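Local coordinates for quinone oxidoreductase (Thermus thermophilus, PDB 1IZ0), which binds NADPH and probably uses it to reduce quinones, at residues 275-278 against 283-286. Residues are numbered along the deposited sequence; the frame is centred on the assembly and turned at random.
Sequences PVFP and EAAF
Phe277 lays one face of its ring against the backbone of Ala284 and Ala285, joining strand 273-278 to helix 282-288 in a beta-alpha-beta unit that strand 297-301 completes, parallel to the first strand. The unit forms part of the GroES-like, catalytic-domain side of this medium-chain dehydrogenase/reductase fold, away from the NADPH-binding residues. Carbon contacts and the face of the Ala284-Ala285 peptide make up the contact. Its centre is a CH-pi interaction: Ala285 CA sits 3.7 Å from the centroid of the Phe277 ring and only 11° off the ring normal, so the helix backbone rests almost squarely over the middle of the face. The carbonyl carbon of Ala284 covers the same face nearer the rim. The CB of Phe277 points toward the helix, and with CG anti to the carbonyl carbon, beside the backbone N (chi1 -63°), the ring presents a face to it. With only methyl side chains on Ala284 and Ala285, the alpha carbons of Phe277 and Ala285 come within 6.0 Å. Phe277 is partly exposed, whereas Ala285 is buried and also touches Val298 and Val300 of strand 297-301. Phe286, whose CB points away from the strand, makes a cation-pi contact with Arg45, which also forms a salt bridge with Glu283. The two methyl groups meet different parts of the ring: Ala284 CB lies 3.8 Å from Phe277 CE1, and Ala285 CB 3.6 Å from Phe277 CD2.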
# COMPACT_ATOMS: atom_id res chain seq x y z
N PRO A 275 12.07 6.76 3.54
CA PRO A 275 13.09 6.61 4.58
C PRO A 275 13.48 5.14 4.71
O PRO A 275 12.60 4.27 4.80
CB PRO A 275 12.39 7.11 5.85
CG PRO A 275 11.24 7.92 5.35
CD PRO A 275 10.79 7.17 4.12
N VAL A 276 14.78 4.87 4.71
CA VAL A 276 15.25 3.50 4.88
C VAL A 276 15.96 3.42 6.23
O VAL A 276 16.93 4.15 6.48
CB VAL A 276 16.23 3.09 3.76
CG1 VAL A 276 16.82 1.73 4.08
CG2 VAL A 276 15.49 3.02 2.42
N PHE A 277 15.47 2.53 7.09
CA PHE A 277 16.03 2.36 8.42
C PHE A 277 16.75 1.03 8.59
O PHE A 277 16.36 0.00 8.02
CB PHE A 277 14.91 2.44 9.47
CG PHE A 277 14.23 3.77 9.53
CD1 PHE A 277 14.61 4.72 10.49
CD2 PHE A 277 13.25 4.11 8.61
CE1 PHE A 277 14.02 5.98 10.51
CE2 PHE A 277 12.66 5.37 8.62
CZ PHE A 277 13.04 6.31 9.57
N PRO A 278 17.84 1.03 9.36
CA PRO A 278 18.60 -0.20 9.60
C PRO A 278 17.78 -1.04 10.58
O PRO A 278 16.95 -0.50 11.32
CB PRO A 278 19.90 0.31 10.24
CG PRO A 278 20.01 1.73 9.70
CD PRO A 278 18.60 2.22 9.79
N GLU A 283 12.01 0.85 15.86
CA GLU A 283 11.08 1.77 16.51
C GLU A 283 11.01 3.07 15.74
O GLU A 283 9.93 3.62 15.52
CB GLU A 283 11.49 2.02 17.97
CG GLU A 283 11.18 0.84 18.89
CD GLU A 283 9.70 0.73 19.23
OE1 GLU A 283 8.85 0.97 18.34
OE2 GLU A 283 9.38 0.39 20.39
N ALA A 284 12.16 3.57 15.31
CA ALA A 284 12.22 4.81 14.55
C ALA A 284 11.40 4.68 13.26
O ALA A 284 10.64 5.58 12.90
CB ALA A 284 13.67 5.15 14.22
N ALA A 285 11.56 3.55 12.56
CA ALA A 285 10.84 3.32 11.30
C ALA A 285 9.33 3.35 11.52
O ALA A 285 8.60 3.89 10.69
CB ALA A 285 11.25 1.98 10.70
N PHE A 286 8.87 2.77 12.62
CA PHE A 286 7.44 2.77 12.94
C PHE A 286 6.92 4.18 13.15
O PHE A 286 5.77 4.48 12.81
CB PHE A 286 7.18 1.92 14.18
CG PHE A 286 6.78 0.50 13.87
CD1 PHE A 286 5.47 0.19 13.50
CD2 PHE A 286 7.72 -0.53 13.91
CE1 PHE A 286 5.10 -1.12 13.18
CE2 PHE A 286 7.37 -1.84 13.59
CZ PHE A 286 6.05 -2.13 13.22